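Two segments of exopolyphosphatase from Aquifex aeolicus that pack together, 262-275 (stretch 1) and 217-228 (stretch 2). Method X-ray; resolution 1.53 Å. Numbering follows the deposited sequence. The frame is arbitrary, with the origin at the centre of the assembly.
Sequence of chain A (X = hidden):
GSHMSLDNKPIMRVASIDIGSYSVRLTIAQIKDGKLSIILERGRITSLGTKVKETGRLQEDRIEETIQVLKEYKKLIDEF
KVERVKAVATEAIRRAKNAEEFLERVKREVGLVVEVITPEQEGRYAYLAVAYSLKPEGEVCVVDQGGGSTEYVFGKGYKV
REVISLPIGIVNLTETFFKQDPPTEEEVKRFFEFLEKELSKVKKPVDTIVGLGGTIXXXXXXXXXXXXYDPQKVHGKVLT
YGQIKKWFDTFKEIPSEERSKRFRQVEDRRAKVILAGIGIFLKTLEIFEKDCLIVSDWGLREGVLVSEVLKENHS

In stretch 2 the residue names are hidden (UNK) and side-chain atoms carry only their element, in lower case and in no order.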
# COMPACT_ATOMS: atom_id res chain seq x y z
N ARG A 262 -14.21 -17.48 -9.49
CA ARG A 262 -15.36 -16.70 -9.99
C ARG A 262 -14.97 -15.35 -10.55
O ARG A 262 -15.55 -14.90 -11.54
CB ARG A 262 -16.40 -16.54 -8.87
CG ARG A 262 -17.63 -15.75 -9.21
CD ARG A 262 -18.51 -16.30 -10.35
NE ARG A 262 -19.58 -15.37 -10.68
CZ ARG A 262 -19.45 -14.30 -11.43
NH1 ARG A 262 -18.28 -13.98 -11.96
NH2 ARG A 262 -20.49 -13.50 -11.65
N PHE A 263 -13.99 -14.71 -9.90
CA PHE A 263 -13.55 -13.36 -10.26
C PHE A 263 -12.04 -13.40 -10.47
O PHE A 263 -11.26 -13.28 -9.52
CB PHE A 263 -13.94 -12.37 -9.16
CG PHE A 263 -15.43 -12.20 -9.00
CD1 PHE A 263 -16.10 -12.73 -7.89
CD2 PHE A 263 -16.16 -11.57 -9.97
CE1 PHE A 263 -17.47 -12.58 -7.77
CE2 PHE A 263 -17.54 -11.39 -9.84
CZ PHE A 263 -18.20 -11.92 -8.74
N ARG A 264 -11.65 -13.56 -11.73
CA ARG A 264 -10.26 -13.80 -12.12
C ARG A 264 -9.27 -12.76 -11.62
O ARG A 264 -8.11 -13.09 -11.38
CB ARG A 264 -10.16 -13.80 -13.65
CG ARG A 264 -10.74 -15.00 -14.29
CD ARG A 264 -10.58 -15.00 -15.79
NE ARG A 264 -11.47 -16.04 -16.29
CZ ARG A 264 -11.18 -17.33 -16.27
NH1 ARG A 264 -9.98 -17.74 -15.88
NH2 ARG A 264 -12.09 -18.19 -16.72
N GLN A 265 -9.72 -11.53 -11.44
CA GLN A 265 -8.83 -10.45 -11.01
C GLN A 265 -8.39 -10.59 -9.56
O GLN A 265 -7.36 -10.04 -9.17
CB GLN A 265 -9.49 -9.10 -11.24
CG GLN A 265 -9.78 -8.85 -12.71
CD GLN A 265 -11.23 -9.09 -13.09
OE1 GLN A 265 -11.84 -10.10 -12.67
NE2 GLN A 265 -11.82 -8.14 -13.83
N VAL A 266 -9.16 -11.33 -8.77
CA VAL A 266 -8.76 -11.61 -7.38
C VAL A 266 -7.57 -12.55 -7.31
O VAL A 266 -7.68 -13.70 -7.75
CB VAL A 266 -9.97 -12.22 -6.59
CG1 VAL A 266 -9.59 -12.48 -5.15
CG2 VAL A 266 -11.16 -11.24 -6.67
N GLU A 267 -6.46 -12.08 -6.77
CA GLU A 267 -5.31 -12.98 -6.55
C GLU A 267 -5.64 -14.03 -5.52
O GLU A 267 -6.19 -13.71 -4.47
CB GLU A 267 -4.09 -12.20 -6.09
CG GLU A 267 -3.51 -11.30 -7.15
CD GLU A 267 -2.43 -10.40 -6.60
OE1 GLU A 267 -2.10 -10.46 -5.38
OE2 GLU A 267 -1.92 -9.60 -7.41
N ASP A 268 -5.24 -15.28 -5.79
CA ASP A 268 -5.42 -16.43 -4.90
C ASP A 268 -4.97 -16.08 -3.48
O ASP A 268 -5.67 -16.37 -2.49
CB ASP A 268 -4.57 -17.62 -5.37
CG ASP A 268 -5.07 -18.23 -6.69
OD1 ASP A 268 -6.30 -18.27 -6.91
OD2 ASP A 268 -4.31 -18.72 -7.57
N ARG A 269 -3.82 -15.42 -3.38
CA ARG A 269 -3.21 -15.14 -2.08
C ARG A 269 -3.96 -14.06 -1.27
O ARG A 269 -3.77 -13.94 -0.06
CB ARG A 269 -1.73 -14.79 -2.24
CG ARG A 269 -1.47 -13.47 -2.92
CD ARG A 269 0.02 -13.22 -3.21
NE ARG A 269 0.25 -12.08 -4.11
CZ ARG A 269 0.41 -12.17 -5.43
NH1 ARG A 269 0.34 -13.34 -6.08
NH2 ARG A 269 0.64 -11.06 -6.13
N ARG A 270 -4.82 -13.28 -1.94
CA ARG A 270 -5.66 -12.27 -1.31
C ARG A 270 -7.11 -12.68 -1.16
O ARG A 270 -7.89 -11.95 -0.58
CB ARG A 270 -5.65 -11.01 -2.16
CG ARG A 270 -4.34 -10.29 -2.15
CD ARG A 270 -4.54 -8.78 -2.00
NE ARG A 270 -4.57 -8.11 -3.29
CZ ARG A 270 -3.48 -7.91 -4.01
NH1 ARG A 270 -2.30 -8.33 -3.58
NH2 ARG A 270 -3.57 -7.27 -5.18
N ALA A 271 -7.48 -13.84 -1.68
CA ALA A 271 -8.89 -14.21 -1.81
C ALA A 271 -9.63 -14.27 -0.46
O ALA A 271 -10.76 -13.78 -0.36
CB ALA A 271 -9.00 -15.53 -2.54
N LYS A 272 -8.99 -14.82 0.57
CA LYS A 272 -9.67 -14.90 1.88
C LYS A 272 -9.81 -13.52 2.55
O LYS A 272 -10.90 -13.17 3.04
CB LYS A 272 -8.96 -15.89 2.80
CG LYS A 272 -9.72 -16.20 4.06
CD LYS A 272 -9.40 -17.62 4.49
CE LYS A 272 -9.35 -17.72 5.95
NZ LYS A 272 -9.05 -19.12 6.30
N VAL A 273 -8.75 -12.73 2.54
CA VAL A 273 -8.79 -11.42 3.19
C VAL A 273 -9.48 -10.27 2.45
O VAL A 273 -9.71 -9.23 3.07
CB VAL A 273 -7.38 -10.94 3.61
CG1 VAL A 273 -6.72 -11.98 4.50
CG2 VAL A 273 -6.54 -10.61 2.38
N ILE A 274 -9.82 -10.44 1.17
CA ILE A 274 -10.38 -9.33 0.40
C ILE A 274 -11.66 -8.84 1.01
O ILE A 274 -11.90 -7.63 0.97
CB ILE A 274 -10.54 -9.67 -1.11
CG1 ILE A 274 -10.79 -8.37 -1.88
CG2 ILE A 274 -11.59 -10.75 -1.34
CD1 ILE A 274 -10.80 -8.59 -3.37
N LEU A 275 -12.48 -9.70 1.62
CA LEU A 275 -13.76 -9.23 2.17
C LEU A 275 -13.55 -8.18 3.28
O LEU A 275 -14.19 -7.12 3.31
CB LEU A 275 -14.59 -10.41 2.69
CG LEU A 275 -15.98 -10.05 3.21
CD1 LEU A 275 -16.88 -9.53 2.07
CD2 LEU A 275 -16.61 -11.24 3.93
N UNK A 217 -7.98 -1.41 -5.70
CA UNK A 217 -7.69 -1.47 -7.13
C UNK A 217 -8.30 -2.74 -7.72
O UNK A 217 -8.76 -2.73 -8.85
c UNK A 217 -6.18 -1.41 -7.46
o UNK A 217 -5.44 -2.37 -6.69
c UNK A 217 -5.61 -0.04 -7.09
N UNK A 218 -8.29 -3.84 -6.97
CA UNK A 218 -8.99 -5.05 -7.43
C UNK A 218 -10.47 -4.79 -7.56
O UNK A 218 -11.07 -5.17 -8.56
c UNK A 218 -9.44 -7.45 -6.97
c UNK A 218 -8.74 -6.20 -6.49
o UNK A 218 -7.33 -6.50 -6.48
N UNK A 219 -11.06 -4.08 -6.59
CA UNK A 219 -12.48 -3.73 -6.66
C UNK A 219 -12.80 -2.88 -7.88
O UNK A 219 -13.77 -3.15 -8.59
c UNK A 219 -13.65 -3.68 -4.26
c UNK A 219 -14.54 -4.83 -4.69
c UNK A 219 -14.47 -2.64 -3.55
c UNK A 219 -12.91 -3.00 -5.39
N UNK A 220 -11.95 -1.90 -8.17
CA UNK A 220 -12.13 -1.07 -9.34
C UNK A 220 -12.05 -1.90 -10.62
O UNK A 220 -12.89 -1.74 -11.51
c UNK A 220 -11.11 0.06 -9.36
N UNK A 221 -11.09 -2.81 -10.72
CA UNK A 221 -11.00 -3.69 -11.88
C UNK A 221 -12.24 -4.55 -12.02
O UNK A 221 -12.74 -4.77 -13.11
c UNK A 221 -9.75 -4.57 -11.79
N UNK A 222 -12.75 -5.08 -10.91
CA UNK A 222 -13.99 -5.87 -10.95
C UNK A 222 -15.19 -5.02 -11.40
O UNK A 222 -15.93 -5.42 -12.34
c UNK A 222 -13.34 -8.81 -9.99
c UNK A 222 -14.24 -6.50 -9.57
c UNK A 222 -13.53 -7.95 -7.67
c UNK A 222 -13.26 -7.57 -9.11
N UNK A 223 -15.36 -3.85 -10.80
CA UNK A 223 -16.51 -2.98 -11.11
C UNK A 223 -16.55 -2.57 -12.57
O UNK A 223 -17.61 -2.60 -13.21
c UNK A 223 -17.65 -0.79 -10.50
o UNK A 223 -19.96 -0.84 -10.93
c UNK A 223 -16.53 -1.76 -10.20
o UNK A 223 -19.20 -2.37 -9.57
c UNK A 223 -19.03 -1.38 -10.32
N UNK A 224 -15.38 -2.26 -13.12
CA UNK A 224 -15.25 -1.71 -14.45
C UNK A 224 -14.83 -2.73 -15.50
O UNK A 224 -14.54 -2.34 -16.63
c UNK A 224 -16.39 2.65 -12.24
c UNK A 224 -14.35 -0.48 -14.40
c UNK A 224 -16.15 1.27 -14.20
c UNK A 224 -15.04 0.64 -13.65
o UNK A 224 -17.09 3.62 -11.56
c UNK A 224 -14.66 0.99 -12.35
c UNK A 224 -15.33 2.00 -11.65
c UNK A 224 -16.82 2.29 -13.50
N UNK A 225 -14.85 -4.01 -15.15
CA UNK A 225 -14.58 -5.08 -16.13
C UNK A 225 -13.24 -4.95 -16.80
O UNK A 225 -13.11 -5.11 -18.01
o UNK A 225 -17.27 -6.27 -15.90
c UNK A 225 -17.04 -5.32 -16.61
c UNK A 225 -15.68 -5.13 -17.20
n UNK A 225 -17.97 -4.40 -16.92
N UNK A 226 -12.24 -4.64 -15.97
CA UNK A 226 -10.85 -4.48 -16.43
C UNK A 226 -10.13 -5.82 -16.23
O UNK A 226 -9.88 -6.29 -15.10
c UNK A 226 -10.87 -2.06 -15.75
c UNK A 226 -8.69 -3.23 -16.22
c UNK A 226 -10.10 -3.39 -15.65
N UNK A 227 -9.79 -6.43 -17.37
CA UNK A 227 -9.07 -7.68 -17.34
C UNK A 227 -8.32 -7.83 -18.67
O UNK A 227 -8.94 -7.74 -19.71
o UNK A 227 -7.56 -13.87 -17.93
c UNK A 227 -8.17 -12.64 -17.74
c UNK A 227 -8.12 -12.02 -16.51
c UNK A 227 -8.81 -12.07 -18.77
c UNK A 227 -8.72 -10.79 -16.34
c UNK A 227 -10.04 -8.84 -17.23
c UNK A 227 -9.42 -10.83 -18.61
c UNK A 227 -9.39 -10.18 -17.38
N UNK A 228 -7.02 -8.10 -18.64
CA UNK A 228 -6.18 -8.08 -17.44
C UNK A 228 -6.10 -6.71 -16.80
O UNK A 228 -6.49 -5.68 -17.39
c UNK A 228 -6.25 -8.46 -19.86
c UNK A 228 -5.06 -9.16 -19.32
c UNK A 228 -4.79 -8.48 -17.98
O HOH W 1 -6.39 -9.18 -5.82
O HOH W 2 -15.03 -7.68 -13.84

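Position 217 opens the visible part of a helix with a CB carrying one oxygen and one carbon; it points sideways and touches nothing on stretch 1. This is Thr217.

Position 218 has the same three atoms, but its CB faces stretch 1. Its branch carbon lies 4.0 Å from CD1 of Ile274 and 4.2 Å from CG2 of Val266, while its oxygen takes a bond from water 1, which in turn accepts from N of Glu267. A small side chain with one apolar and one polar arm is Thr218; its CG2 is also 4.0 Å from O of Gln265.

At 219 there are four carbons forked at the second; CB leaves away from stretch 1, though the end comes back nearer without making contact: Leu219. Position 220 has a single carbon, out of reach: Ala220.

Position 221 again has one carbon, now directed at stretch 1, its CB 4.4 Å from CG of Gln265. This is Ala221.

Position 222 carries four carbons forked at the second. CB leaves sideways, yet the fork swings nearer, one tip 3.7 Å from CB of Phe263 and the other 4.2 Å from CG2 of Val266. The tip near Phe263 is also 3.3 Å from OE1 of Gln265, a contact and not a hydrogen bond. This is Leu222, with chi1 m and chi2 t; CD2 makes the Phe263 contact and CD1 the Val266 contact.

At 223, three carbons end in two oxygens and CB points away: Glu223. At 224, one carbon, then a six-carbon ring bearing an oxygen; CB again points away: Tyr224, the first residue to leave helical phi/psi.

Position 225 has two carbons, the second carrying oxygen and nitrogen; CB points away and phi is positive (57°): Asn225. Position 226 has a CB bearing two carbons, sideways and buried: Val226, whose backbone matters more to the contact than its side chain.

Position 227 has one carbon, then a six-carbon ring bearing an oxygen; CB points toward stretch 1, and CG of Gln265 lies at the ring edge. This is Tyr227; its OH lies 3.9 Å from CD of Arg264. At 228, three carbons close onto the backbone N and CB points away, after a cis peptide: Pro228.

The contact turns on Gln265, within the type I turn from Phe263 to Val266. Its NE2 donates to O of Val226 at 3.0 Å (159°), the one direct hydrogen bond between the stretches, and also to water 2, which donates to O of Leu222. A single amide thus reaches the backbone both of the helix's last turn, through water, and just beyond it, directly. Around it, the rule is economy: threonine and leucine on one helical face supply the packing, and waters join polar groups that do not bond directly.

Stretch 2 (217-228) TTLAALEYNVYP
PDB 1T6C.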